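Local coordinates for protein alanine glyoxylate transaminase (PDB 2ZC0) that probably transfers the amino group of alanine to glyoxylate, using pyridoxal 5'-phosphate as its cofactor and acting as a homodimer, at residues A[82-87]-A[289-294]; A[99-104]-A[257-262]; A[123-128]-A[142-147]; A[321-326]-A[396-401]; A[339-344]-A[376-381]. All blocks are in the same frame, centred on the assembly; numbering follows the deposited sequence.

Interaction 1: residues A[82-87]-A[289-294]; sequences EELAAF and EYLKRG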
# COMPACT_ATOMS: atom_id res chain seq x y z
N GLU A 82 -18.64 23.40 20.83
CA GLU A 82 -19.95 24.03 20.92
C GLU A 82 -19.89 25.46 20.39
O GLU A 82 -20.76 25.88 19.62
CB GLU A 82 -20.45 24.00 22.37
CG GLU A 82 -20.84 22.61 22.84
CD GLU A 82 -21.06 22.51 24.34
OE1 GLU A 82 -21.51 21.44 24.81
OE2 GLU A 82 -20.78 23.50 25.06
N GLU A 83 -18.87 26.22 20.79
CA GLU A 83 -18.75 27.59 20.31
C GLU A 83 -18.57 27.66 18.80
O GLU A 83 -19.14 28.54 18.15
CB GLU A 83 -17.59 28.31 21.02
CG GLU A 83 -17.97 28.84 22.39
CD GLU A 83 -19.01 29.95 22.32
OE1 GLU A 83 -19.85 30.04 23.25
OE2 GLU A 83 -18.98 30.75 21.35
N LEU A 84 -17.79 26.74 18.24
CA LEU A 84 -17.56 26.70 16.79
C LEU A 84 -18.85 26.38 16.06
O LEU A 84 -19.10 26.89 14.96
CB LEU A 84 -16.51 25.66 16.44
CG LEU A 84 -15.07 26.10 16.71
CD1 LEU A 84 -14.12 24.94 16.50
CD2 LEU A 84 -14.74 27.26 15.76
N ALA A 85 -19.65 25.52 16.66
CA ALA A 85 -20.92 25.13 16.06
C ALA A 85 -21.82 26.36 15.95
O ALA A 85 -22.47 26.56 14.93
CB ALA A 85 -21.58 24.05 16.89
N ALA A 86 -21.86 27.17 17.00
CA ALA A 86 -22.68 28.39 17.04
C ALA A 86 -22.07 29.42 16.12
O ALA A 86 -22.78 30.15 15.42
CB ALA A 86 -22.73 28.94 18.46
N PHE A 87 -20.74 29.49 16.13
CA PHE A 87 -20.02 30.43 15.29
C PHE A 87 -20.27 30.12 13.82
O PHE A 87 -20.39 31.03 13.01
CB PHE A 87 -18.53 30.36 15.60
CG PHE A 87 -17.67 31.09 14.61
CD1 PHE A 87 -16.98 30.39 13.62
CD2 PHE A 87 -17.53 32.47 14.67
CE1 PHE A 87 -16.17 31.06 12.71
CE2 PHE A 87 -16.72 33.15 13.76
CZ PHE A 87 -16.03 32.45 12.78
N GLU A 289 -12.19 31.68 24.24
CA GLU A 289 -12.48 32.99 24.82
C GLU A 289 -12.72 34.01 23.71
O GLU A 289 -13.63 34.82 23.79
CB GLU A 289 -11.33 33.46 25.70
CG GLU A 289 -11.32 32.85 27.09
CD GLU A 289 -12.65 33.04 27.80
OE1 GLU A 289 -13.12 34.19 27.91
OE2 GLU A 289 -13.23 32.02 28.24
N TYR A 290 -11.88 33.96 22.69
CA TYR A 290 -11.99 34.86 21.56
C TYR A 290 -13.43 34.83 21.05
O TYR A 290 -14.05 35.87 20.84
CB TYR A 290 -11.04 34.42 20.45
CG TYR A 290 -11.10 35.25 19.20
CD1 TYR A 290 -10.25 36.34 19.02
CD2 TYR A 290 -11.99 34.94 18.17
CE1 TYR A 290 -10.29 37.10 17.86
CE2 TYR A 290 -12.04 35.70 17.01
CZ TYR A 290 -11.19 36.78 16.85
OH TYR A 290 -11.25 37.53 15.71
N LEU A 291 -13.96 33.63 20.86
CA LEU A 291 -15.32 33.49 20.36
C LEU A 291 -16.38 33.91 21.37
O LEU A 291 -17.27 34.69 21.04
CB LEU A 291 -15.58 32.05 19.92
CG LEU A 291 -14.82 31.57 18.67
CD1 LEU A 291 -15.24 30.14 18.36
CD2 LEU A 291 -15.11 32.49 17.48
N LYS A 292 -16.28 33.39 22.59
CA LYS A 292 -17.24 33.71 23.65
C LYS A 292 -17.36 35.20 23.97
O LYS A 292 -18.43 35.67 24.33
CB LYS A 292 -16.90 32.94 24.93
CG LYS A 292 -17.44 31.50 24.97
CD LYS A 292 -17.13 30.83 26.30
CE LYS A 292 -17.70 29.40 26.35
NZ LYS A 292 -17.31 28.64 27.57
N ARG A 293 -16.25 35.93 23.84
CA ARG A 293 -16.24 37.36 24.15
C ARG A 293 -16.63 38.25 22.98
O ARG A 293 -16.60 39.48 23.08
CB ARG A 293 -14.87 37.75 24.71
CG ARG A 293 -14.46 36.89 25.89
CD ARG A 293 -13.83 37.69 27.01
NE ARG A 293 -12.37 37.67 26.97
CZ ARG A 293 -11.61 38.28 27.87
NH1 ARG A 293 -12.17 38.95 28.87
NH2 ARG A 293 -10.28 38.22 27.79
N GLY A 294 -16.99 37.63 21.86
CA GLY A 294 -17.40 38.38 20.68
C GLY A 294 -16.34 39.19 19.97
O GLY A 294 -16.66 40.19 19.32
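Leu-291 projects straight at helix 78-91, and its two methyl branches part company there. The helices are near neighbours at this point: Glu-83 CA and Leu-291 CA are 6.8 Å apart. Leu-291 CD1 lies 3.9 Å from Leu-84 CD2, the two leucines crossing at about a right angle. Leu-84 starts out pointing away, yet its end comes back far enough to make that contact. Methyl CD2 of Leu-291 takes the other direction and meets Phe-87, whose CG is anti to the backbone N (chi1 169°). The closest ring atom is Phe-87 CD2, 3.7 Å from Leu-291 CD2, in an oblique approach.

Glu-83 slides past Leu-291 in the opposite direction. Its chain bends at chi2 (-66°), and the Glu-83 and Lys-292 side chains cross at about a right angle, which sets the carboxylate against the Lys-292 methylenes, with Glu-83 OE1 3.3 Å from Lys-292 CG. Glu-83 OE1 and Lys-292 NZ stay 5.2 Å apart, and any attraction between the charges is probably weak at this spacing.

Just beyond, a Schellman motif closes helix 281-292, with Gly-294 N bonded to Leu-291 O at 3.1 Å. Around the contact, Leu-84 rests on Ile-101 and Ile-103 of strand 101-104, Phe-87 meets Phe-296 of helix 295-322 edge-to-face, and Glu-289 and Arg-293 lean on helix 51-64.

Interaction 2: residues A[99-104]-A[257-262]; sequences ENIVIT and WIIAEG
The edge of the mixed sheet in the large, cofactor-binding domain is formed here, where strand 101-104 runs antiparallel to strand 256-259 at 157° between the short segments. Val-102 and Ile-258 are the hydrogen-bonded pair: Val-102 N reaches Ile-258 O at 3.0 Å, and Ile-258 N returns to Val-102 O at 2.8 Å. Each donor lies in the plane of the carbonyl it meets. On the face of these two residues, Val-102 CB and Ile-258 CB are 4.0 Å apart, and helices 106-118 and 262-272 cover them. Thr-104 CG2 sits 3.9 Å from Ile-258 CG1, next to helix 106-118, while the Thr-104 hydroxyl bonds to Gly-106 O, in the cofactor pocket.

Strand 256-259 is antiparallel to both its neighbours, as is the single reversed strand of the fold-type I aminotransferase sheet. On the other face, under helix 78-91, Ile-101 and Trp-257 lie side by side, Ile-101 CG2 being 4.1 Å from Trp-257 CB.

Asn-100 CB lies 3.3 Å from Ala-260 O. An alanine here would remove the amide that lies against the Ala-260 carbonyl and Glu-261 CG and would probably loosen this end. The Glu-261 carboxylate forms a salt bridge with Lys-231.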
# COMPACT_ATOMS: atom_id res chain seq x y z
N GLU A 99 -20.79 17.56 18.00
CA GLU A 99 -20.26 16.20 17.99
C GLU A 99 -19.59 15.84 16.67
O GLU A 99 -18.76 14.93 16.62
CB GLU A 99 -21.38 15.20 18.29
CG GLU A 99 -22.03 15.36 19.66
CD GLU A 99 -21.01 15.41 20.79
OE1 GLU A 99 -21.13 16.30 21.65
OE2 GLU A 99 -20.10 14.55 20.81
N ASN A 100 -19.94 16.55 15.60
CA ASN A 100 -19.38 16.27 14.28
C ASN A 100 -18.21 17.20 13.94
O ASN A 100 -17.81 17.32 12.79
CB ASN A 100 -20.46 16.38 13.21
CG ASN A 100 -21.51 15.28 13.33
OD1 ASN A 100 -21.44 14.26 12.66
ND2 ASN A 100 -22.49 15.49 14.19
N ILE A 101 -17.67 17.85 14.97
CA ILE A 101 -16.55 18.76 14.77
C ILE A 101 -15.32 18.16 15.42
O ILE A 101 -15.35 17.78 16.58
CB ILE A 101 -16.84 20.16 15.38
CG1 ILE A 101 -17.92 20.88 14.55
CG2 ILE A 101 -15.56 20.98 15.44
CD1 ILE A 101 -18.26 22.29 15.06
N VAL A 102 -14.24 18.05 14.65
CA VAL A 102 -12.98 17.51 15.15
C VAL A 102 -11.92 18.60 14.99
O VAL A 102 -11.61 19.00 13.86
CB VAL A 102 -12.53 16.25 14.34
CG1 VAL A 102 -11.25 15.68 14.93
CG2 VAL A 102 -13.64 15.21 14.35
N ILE A 103 -11.39 19.08 16.12
CA ILE A 103 -10.36 20.11 16.17
C ILE A 103 -9.03 19.48 15.81
O ILE A 103 -8.49 18.65 16.55
CB ILE A 103 -10.21 20.73 17.59
CG1 ILE A 103 -11.56 21.25 18.09
CG2 ILE A 103 -9.19 21.87 17.56
CD1 ILE A 103 -12.27 22.13 17.11
N THR A 104 -8.50 19.93 14.68
CA THR A 104 -7.25 19.43 14.13
C THR A 104 -6.16 20.49 14.16
O THR A 104 -6.40 21.64 14.54
CB THR A 104 -7.48 18.99 12.67
OG1 THR A 104 -8.00 20.09 11.93
CG2 THR A 104 -8.49 17.85 12.61
N TRP A 257 -10.39 22.37 11.84
CA TRP A 257 -11.40 21.38 12.14
C TRP A 257 -11.88 20.58 10.95
O TRP A 257 -11.68 20.95 9.79
CB TRP A 257 -12.60 22.04 12.84
CG TRP A 257 -13.24 23.15 12.03
CD1 TRP A 257 -14.10 23.01 10.97
CD2 TRP A 257 -13.00 24.56 12.15
NE1 TRP A 257 -14.40 24.23 10.43
CE2 TRP A 257 -13.74 25.20 11.13
CE3 TRP A 257 -12.22 25.34 13.01
CZ2 TRP A 257 -13.72 26.60 10.95
CZ3 TRP A 257 -12.20 26.72 12.84
CH2 TRP A 257 -12.95 27.34 11.81
N ILE A 258 -12.50 19.45 11.26
CA ILE A 258 -13.09 18.58 10.28
C ILE A 258 -14.56 18.53 10.65
O ILE A 258 -14.92 18.62 11.83
CB ILE A 258 -12.55 17.13 10.39
CG1 ILE A 258 -11.14 17.04 9.83
CG2 ILE A 258 -13.47 16.18 9.65
CD1 ILE A 258 -10.56 15.65 9.90
N ILE A 259 -15.41 18.41 9.65
CA ILE A 259 -16.84 18.28 9.88
C ILE A 259 -17.17 17.13 8.95
O ILE A 259 -17.07 17.27 7.73
CB ILE A 259 -17.67 19.51 9.46
CG1 ILE A 259 -17.36 20.72 10.34
CG2 ILE A 259 -19.16 19.17 9.63
CD1 ILE A 259 -18.17 21.97 9.92
N ALA A 260 -17.52 16.00 9.55
CA ALA A 260 -17.87 14.79 8.83
C ALA A 260 -18.95 14.07 9.64
O ALA A 260 -19.32 14.51 10.74
CB ALA A 260 -16.64 13.89 8.68
N GLU A 261 -19.42 12.95 9.11
CA GLU A 261 -20.47 12.20 9.77
C GLU A 261 -20.27 10.72 9.63
O GLU A 261 -19.40 10.28 8.89
CB GLU A 261 -21.84 12.58 9.18
CG GLU A 261 -22.32 13.96 9.59
CD GLU A 261 -22.77 14.78 8.39
OE1 GLU A 261 -23.71 14.35 7.67
OE2 GLU A 261 -22.18 15.86 8.18
N GLY A 262 -21.09 9.96 10.35
CA GLY A 262 -21.03 8.52 10.30
C GLY A 262 -19.68 7.86 10.50
O GLY A 262 -18.88 8.27 11.33

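Interaction 3: residues A[123-128]-A[142-147]; sequences DVVITE and LGAKIE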
# COMPACT_ATOMS: atom_id res chain seq x y z
N ASP A 123 -5.72 5.72 -5.80
CA ASP A 123 -7.00 6.40 -5.95
C ASP A 123 -6.79 7.72 -6.69
O ASP A 123 -5.78 8.39 -6.50
CB ASP A 123 -7.62 6.73 -4.59
CG ASP A 123 -8.33 5.56 -3.93
OD1 ASP A 123 -8.43 4.47 -4.54
OD2 ASP A 123 -8.80 5.74 -2.79
N VAL A 124 -7.75 8.07 -7.54
CA VAL A 124 -7.68 9.34 -8.25
C VAL A 124 -8.52 10.31 -7.43
O VAL A 124 -9.61 9.97 -7.00
CB VAL A 124 -8.31 9.26 -9.66
CG1 VAL A 124 -8.64 10.67 -10.17
CG2 VAL A 124 -7.36 8.56 -10.61
N VAL A 125 -8.00 11.49 -7.19
CA VAL A 125 -8.77 12.48 -6.47
C VAL A 125 -8.80 13.68 -7.40
O VAL A 125 -7.76 14.09 -7.92
CB VAL A 125 -8.14 12.87 -5.10
CG1 VAL A 125 -6.67 13.02 -5.23
CG2 VAL A 125 -8.74 14.16 -4.61
N ILE A 126 -9.99 14.22 -7.66
CA ILE A 126 -10.10 15.35 -8.56
C ILE A 126 -10.08 16.66 -7.78
O ILE A 126 -10.64 16.76 -6.69
CB ILE A 126 -11.35 15.21 -9.48
CG1 ILE A 126 -11.82 16.57 -10.00
CG2 ILE A 126 -12.45 14.50 -8.76
CD1 ILE A 126 -12.61 17.39 -8.99
N THR A 127 -9.40 17.65 -8.35
CA THR A 127 -9.25 18.96 -7.73
C THR A 127 -9.42 20.03 -8.80
O THR A 127 -9.63 19.72 -9.97
CB THR A 127 -7.84 19.14 -7.16
OG1 THR A 127 -6.90 19.20 -8.25
CG2 THR A 127 -7.47 17.97 -6.27
N GLU A 128 -9.33 21.29 -8.40
CA GLU A 128 -9.41 22.39 -9.35
C GLU A 128 -8.01 22.47 -9.96
O GLU A 128 -7.09 21.81 -9.46
CB GLU A 128 -9.75 23.70 -8.61
CG GLU A 128 -11.22 23.80 -8.20
CD GLU A 128 -11.42 24.37 -6.81
OE1 GLU A 128 -10.42 24.63 -6.11
OE2 GLU A 128 -12.58 24.56 -6.41
N LEU A 142 0.35 10.42 -0.12
CA LEU A 142 -0.48 9.36 0.45
C LEU A 142 -0.75 8.40 -0.69
O LEU A 142 -1.52 7.45 -0.55
CB LEU A 142 -1.77 9.91 1.04
CG LEU A 142 -1.58 10.58 2.42
CD1 LEU A 142 -2.83 11.40 2.81
CD2 LEU A 142 -1.31 9.48 3.47
N GLY A 143 -0.11 8.63 -1.83
CA GLY A 143 -0.31 7.74 -2.98
C GLY A 143 -1.41 8.08 -3.97
O GLY A 143 -1.60 7.38 -4.95
N ALA A 144 -2.15 9.16 -3.73
CA ALA A 144 -3.23 9.55 -4.63
C ALA A 144 -2.74 10.06 -5.98
O ALA A 144 -1.61 10.53 -6.12
CB ALA A 144 -4.09 10.64 -3.97
N LYS A 145 -3.63 9.97 -6.97
CA LYS A 145 -3.37 10.43 -8.33
C LYS A 145 -4.26 11.66 -8.52
O LYS A 145 -5.49 11.57 -8.40
CB LYS A 145 -3.77 9.36 -9.34
CG LYS A 145 -3.01 9.40 -10.64
CD LYS A 145 -3.20 10.71 -11.39
CE LYS A 145 -2.28 10.75 -12.62
NZ LYS A 145 -2.33 12.07 -13.31
N ILE A 146 -3.67 12.80 -8.82
CA ILE A 146 -4.45 14.01 -8.98
C ILE A 146 -4.89 14.35 -10.41
O ILE A 146 -4.08 14.32 -11.34
CB ILE A 146 -3.68 15.21 -8.37
CG1 ILE A 146 -3.65 15.03 -6.85
CG2 ILE A 146 -4.34 16.55 -8.75
CD1 ILE A 146 -2.76 15.98 -6.16
N GLU A 147 -6.18 14.62 -10.58
CA GLU A 147 -6.76 15.01 -11.88
C GLU A 147 -7.39 16.38 -11.65
O GLU A 147 -8.37 16.50 -10.92
CB GLU A 147 -7.85 14.04 -12.33
CG GLU A 147 -7.38 12.68 -12.82
CD GLU A 147 -6.47 12.76 -14.04
OE1 GLU A 147 -6.46 13.81 -14.73
OE2 GLU A 147 -5.78 11.76 -14.32
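Four backbone hydrogen bonds join the parallel strands of this beta-alpha-beta unit, in which helix 133-140 links strand 124-129 to strand 145-152. They alternate in direction. Lys-145 N gives to Asp-123 O at 2.7 Å, nearly along the C=O axis, and Val-125 N to Lys-145 O at 2.8 Å. Glu-147 N then gives to Val-125 O, and Thr-127 N to Glu-147 O at 3.0 Å; in these last two the donor stands above the carbonyl plane.

Side chains follow the register. On one face Val-124 CG1 presses on Glu-147 CG at 3.6 Å, the two crossing obliquely. On the other, Val-125 CG1 occupies the crowded position between N and the carbonyl carbon, which brings it 3.7 Å from Ala-144 CB. A valine here in place of Thr-127 would remove the hydroxyl bond to Glu-128 O and would probably leave the backbone at Glu-128 less well fixed.

Further out, Gly-143, with positive phi, is the C-prime residue of a Schellman motif ending helix 133-140, and lets the chain turn through Ala-144 into the strand that begins at Lys-145. Ile-146 packs on Leu-136 and on Glu-140, known to bind zinc in this protein, though not in this chain of the model. Ile-146 CG2 lies 3.7 Å from Thr-127 OG1.

Interaction 4: residues A[321-326]-A[396-401]; sequences NHLPNA and KLAKLY
Apolar contacts carry this meeting, which joins the end of the long helix 295-322 to helix 389-404 near the C terminus, in the smaller C-terminal domain of the aminotransferase fold. Leu-323 makes most of them. It is the first residue to leave helical geometry after helix 295-322, and its side chain points at helix 389-404 with the two methyls divided between different partners. Methyl CD2 is pressed on Ala-398, with Leu-323 CD2 only 3.3 Å from Ala-398 CB, tighter than a usual carbon contact. Leu-323 CD2 also reaches Leu-397 CD1, at 4.0 Å. One residue earlier, His-322 adds its CB, 4.1 Å from Ala-398 CB, while its imidazole leads off elsewhere.

The aromatic contacts belong to Tyr-401. With CG anti to the backbone N (chi1 -175°), its ring extends along the 323-326 turn, so that opposite parts of it meet different residues. Leu-323 CD1 approaches obliquely near the root of the ring, 3.5 Å from Tyr-401 CD2. At the far end Ala-326 CB lies 3.7 Å from Tyr-401 OH, again obliquely.

One backbone bond holds the turn in shape: Ala-326 N to Leu-323 O, at 3.0 Å, closes a type I beta turn that brings both residues to the same ring.

Strand 336-340 lies alongside, its Phe-339 touching Leu-323, Ala-326 and Tyr-401. Leu-397 packs on helix 347-357, and Lys-396 and Lys-399 both form salt bridges with Glu-358.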
# COMPACT_ATOMS: atom_id res chain seq x y z
N ASN A 321 -3.04 50.12 -12.34
CA ASN A 321 -2.39 51.39 -12.62
C ASN A 321 -1.01 51.23 -13.27
O ASN A 321 -0.65 52.00 -14.16
CB ASN A 321 -2.25 52.20 -11.32
CG ASN A 321 -1.46 53.48 -11.51
OD1 ASN A 321 -1.22 53.92 -12.64
ND2 ASN A 321 -1.04 54.09 -10.39
N HIS A 322 -0.25 50.23 -12.84
CA HIS A 322 1.09 50.01 -13.38
C HIS A 322 1.21 48.84 -14.37
O HIS A 322 2.18 48.78 -15.12
CB HIS A 322 2.09 49.85 -12.24
CG HIS A 322 2.11 51.01 -11.29
ND1 HIS A 322 3.27 51.58 -10.83
CD2 HIS A 322 1.10 51.71 -10.72
CE1 HIS A 322 2.98 52.58 -10.01
NE2 HIS A 322 1.66 52.68 -9.93
N LEU A 323 0.26 47.92 -14.35
CA LEU A 323 0.26 46.79 -15.29
C LEU A 323 -1.11 46.61 -15.95
O LEU A 323 -1.64 45.50 -15.99
CB LEU A 323 0.65 45.48 -14.61
CG LEU A 323 2.10 45.17 -14.22
CD1 LEU A 323 3.05 45.61 -15.33
CD2 LEU A 323 2.42 45.88 -12.92
N PRO A 324 -1.69 47.70 -16.49
CA PRO A 324 -3.01 47.63 -17.13
C PRO A 324 -3.16 46.68 -18.31
O PRO A 324 -4.28 46.33 -18.69
CB PRO A 324 -3.26 49.09 -17.54
CG PRO A 324 -1.88 49.60 -17.80
CD PRO A 324 -1.12 49.05 -16.62
N ASN A 325 -2.05 46.25 -18.89
CA ASN A 325 -2.12 45.33 -20.03
C ASN A 325 -1.90 43.87 -19.64
O ASN A 325 -1.90 42.99 -20.50
CB ASN A 325 -1.10 45.72 -21.10
CG ASN A 325 -1.33 47.12 -21.66
OD1 ASN A 325 -2.47 47.53 -21.88
ND2 ASN A 325 -0.24 47.84 -21.90
N ALA A 326 -1.71 43.61 -18.35
CA ALA A 326 -1.50 42.24 -17.88
C ALA A 326 -2.78 41.67 -17.29
O ALA A 326 -3.57 42.41 -16.68
CB ALA A 326 -0.38 42.20 -16.84
N LYS A 396 7.97 47.70 -8.17
CA LYS A 396 9.23 47.00 -8.44
C LYS A 396 8.94 45.82 -9.34
O LYS A 396 9.72 45.50 -10.24
CB LYS A 396 9.84 46.50 -7.12
CG LYS A 396 10.47 47.58 -6.27
CD LYS A 396 10.92 47.02 -4.92
CE LYS A 396 11.96 47.93 -4.26
NZ LYS A 396 13.28 47.87 -4.96
N LEU A 397 7.80 45.18 -9.11
CA LEU A 397 7.39 44.03 -9.90
C LEU A 397 7.14 44.47 -11.34
O LEU A 397 7.50 43.77 -12.29
CB LEU A 397 6.11 43.41 -9.29
CG LEU A 397 5.32 42.32 -10.02
CD1 LEU A 397 4.43 42.94 -11.07
CD2 LEU A 397 6.27 41.30 -10.64
N ALA A 398 6.52 45.63 -11.48
CA ALA A 398 6.21 46.20 -12.79
C ALA A 398 7.51 46.57 -13.51
O ALA A 398 7.62 46.41 -14.72
CB ALA A 398 5.33 47.44 -12.63
N LYS A 399 8.48 47.06 -12.74
CA LYS A 399 9.78 47.45 -13.27
C LYS A 399 10.46 46.27 -13.97
O LYS A 399 10.90 46.38 -15.12
CB LYS A 399 10.67 47.97 -12.13
CG LYS A 399 12.08 48.37 -12.54
CD LYS A 399 12.97 48.64 -11.32
CE LYS A 399 14.40 48.97 -11.74
NZ LYS A 399 15.32 49.09 -10.57
N LEU A 400 10.55 45.13 -13.29
CA LEU A 400 11.18 43.95 -13.87
C LEU A 400 10.31 43.39 -14.99
O LEU A 400 10.82 42.81 -15.96
CB LEU A 400 11.38 42.87 -12.81
CG LEU A 400 12.70 42.09 -12.86
CD1 LEU A 400 12.53 40.82 -12.04
CD2 LEU A 400 13.09 41.75 -14.29
N TYR A 401 9.00 43.55 -14.85
CA TYR A 401 8.04 43.06 -15.84
C TYR A 401 8.36 43.66 -17.21
O TYR A 401 8.62 42.94 -18.17
CB TYR A 401 6.62 43.45 -15.45
CG TYR A 401 5.54 42.88 -16.35
CD1 TYR A 401 5.02 41.61 -16.13
CD2 TYR A 401 5.06 43.61 -17.43
CE1 TYR A 401 4.04 41.08 -16.97
CE2 TYR A 401 4.08 43.09 -18.28
CZ TYR A 401 3.57 41.82 -18.04
OH TYR A 401 2.59 41.31 -18.87

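Interaction 5: residues A[339-344]-A[376-381]; sequences FFLPEG and NAIRLN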
# COMPACT_ATOMS: atom_id res chain seq x y z
N PHE A 339 -1.26 36.68 -10.66
CA PHE A 339 -0.77 37.55 -11.72
C PHE A 339 -0.22 36.65 -12.83
O PHE A 339 0.38 35.61 -12.55
CB PHE A 339 0.36 38.42 -11.18
CG PHE A 339 0.94 39.36 -12.20
CD1 PHE A 339 0.29 40.56 -12.50
CD2 PHE A 339 2.13 39.06 -12.84
CE1 PHE A 339 0.83 41.44 -13.43
CE2 PHE A 339 2.68 39.93 -13.78
CZ PHE A 339 2.02 41.13 -14.07
N PHE A 340 -0.41 37.07 -14.07
CA PHE A 340 0.08 36.28 -15.19
C PHE A 340 1.07 37.05 -16.04
O PHE A 340 0.83 38.20 -16.40
CB PHE A 340 -1.10 35.84 -16.06
CG PHE A 340 -1.99 34.83 -15.40
CD1 PHE A 340 -1.75 33.46 -15.54
CD2 PHE A 340 -3.09 35.24 -14.64
CE1 PHE A 340 -2.57 32.53 -14.93
CE2 PHE A 340 -3.92 34.30 -14.03
CZ PHE A 340 -3.66 32.95 -14.18
N LEU A 341 2.19 36.40 -16.34
CA LEU A 341 3.22 36.98 -17.20
C LEU A 341 2.73 36.66 -18.60
O LEU A 341 1.71 35.97 -18.76
CB LEU A 341 4.57 36.29 -16.94
CG LEU A 341 5.54 36.87 -15.90
CD1 LEU A 341 4.82 37.36 -14.67
CD2 LEU A 341 6.55 35.80 -15.54
N PRO A 342 3.42 37.15 -19.65
CA PRO A 342 2.97 36.85 -21.01
C PRO A 342 3.06 35.34 -21.23
O PRO A 342 3.91 34.68 -20.63
CB PRO A 342 3.97 37.62 -21.87
CG PRO A 342 4.28 38.81 -21.02
CD PRO A 342 4.48 38.17 -19.66
N GLU A 343 2.19 34.81 -22.07
CA GLU A 343 2.20 33.38 -22.34
C GLU A 343 3.59 32.92 -22.76
O GLU A 343 4.25 33.57 -23.58
CB GLU A 343 1.17 33.04 -23.43
CG GLU A 343 1.08 34.07 -24.54
CD GLU A 343 -0.27 34.79 -24.58
OE1 GLU A 343 -0.89 34.94 -23.50
OE2 GLU A 343 -0.70 35.21 -25.68
N GLY A 344 4.05 31.81 -22.19
CA GLY A 344 5.37 31.29 -22.52
C GLY A 344 6.48 31.72 -21.58
O GLY A 344 7.53 31.08 -21.53
N ASN A 376 3.59 30.56 -16.60
CA ASN A 376 3.73 32.01 -16.47
C ASN A 376 2.99 32.59 -15.28
O ASN A 376 2.89 33.81 -15.13
CB ASN A 376 3.22 32.67 -17.76
CG ASN A 376 1.75 32.38 -18.04
OD1 ASN A 376 1.33 31.22 -18.04
ND2 ASN A 376 0.97 33.43 -18.29
N ALA A 377 2.46 31.73 -14.41
CA ALA A 377 1.72 32.21 -13.26
C ALA A 377 2.60 32.67 -12.11
O ALA A 377 3.71 32.18 -11.92
CB ALA A 377 0.77 31.12 -12.77
N ILE A 378 2.11 33.63 -11.35
CA ILE A 378 2.81 34.15 -10.18
C ILE A 378 1.75 34.49 -9.14
O ILE A 378 0.86 35.29 -9.40
CB ILE A 378 3.64 35.43 -10.50
CG1 ILE A 378 5.01 35.06 -11.08
CG2 ILE A 378 3.83 36.25 -9.24
CD1 ILE A 378 4.99 34.61 -12.52
N ARG A 379 1.84 33.87 -7.97
CA ARG A 379 0.86 34.16 -6.94
C ARG A 379 1.32 35.32 -6.08
O ARG A 379 2.49 35.39 -5.68
CB ARG A 379 0.63 32.93 -6.07
CG ARG A 379 -0.62 32.98 -5.24
CD ARG A 379 -0.59 31.86 -4.22
NE ARG A 379 0.35 32.19 -3.16
CZ ARG A 379 0.63 31.41 -2.13
NH1 ARG A 379 0.04 30.23 -2.01
NH2 ARG A 379 1.46 31.84 -1.19
N LEU A 380 0.41 36.24 -5.81
CA LEU A 380 0.71 37.42 -5.01
C LEU A 380 -0.22 37.48 -3.82
O LEU A 380 -1.44 37.30 -3.96
CB LEU A 380 0.51 38.69 -5.84
CG LEU A 380 1.24 38.82 -7.18
CD1 LEU A 380 0.85 40.15 -7.84
CD2 LEU A 380 2.75 38.76 -6.93
N ASN A 381 0.34 37.77 -2.66
CA ASN A 381 -0.43 37.86 -1.44
C ASN A 381 -0.55 39.31 -0.97
O ASN A 381 0.42 40.05 -1.05
CB ASN A 381 0.24 37.03 -0.36
CG ASN A 381 -0.26 37.37 1.01
OD1 ASN A 381 0.42 38.05 1.78
ND2 ASN A 381 -1.47 36.92 1.31
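Asn-376 ND2 is held by one hydrogen bond across the contact, the shortest of the four there: it donates to Leu-341 O at 2.7 Å with an angle of 160° at the hydrogen. The acceptor lies in the amide plane of Asn-376, but the nitrogen stands well above the carbonyl plane of Leu-341. Asn-376 CG occupies the crowded position between N and the carbonyl carbon (chi1 61°), which turns the amide back to that oxygen. The same nitrogen sits at the edge of the Phe-340 ring, in its plane, Asn-376 ND2 being 3.9 Å from Phe-340 CD1. A second bond grips the residue through its backbone, Leu-341 N to Asn-376 O at 2.9 Å and almost straight (171°).

Strands 336-340 and 377-381 form a two-stranded antiparallel sheet in the C-terminal part of the fold, with Phe-339 and Ile-378 as a hydrogen-bonded pair. Phe-339 N donates to Ile-378 O at 2.8 Å, and Ile-378 N to Phe-339 O at 2.9 Å, both nearly along the C=O axis.

Ile-378 CD1 meets the end of Leu-341 obliquely, coming within a tight 3.5 Å of Leu-341 CD1. Further along, Phe-339 CB lies 3.8 Å from Leu-380 CD1, on the side where helix 295-322 packs. Arg-379 CB points away from residues 339-344; its side chain packs on Phe-336 and Met-338 and hydrogen-bonds to Asn-186, a residue of the cofactor pocket.

From the N terminus, helix 78-91 opens interaction 1 and strand 101-104 opens interaction 2. Interaction 3 then opens and closes first, a short loop through helix 133-140 within the same sheet as interaction 2. Interaction 2 closes around it at 257-262, and interaction 1 around both at 289-294, so the three are nested. Interactions 1 and 2 touch through Leu-84, which packs on Ile-103 and Trp-257. Helix 295-322 then leads to a second series: interaction 4 opens at its end, interaction 5 closes inside it, and helix 389-404 completes interaction 4. These two meet at Phe-339 and Tyr-401. No loop crosses another.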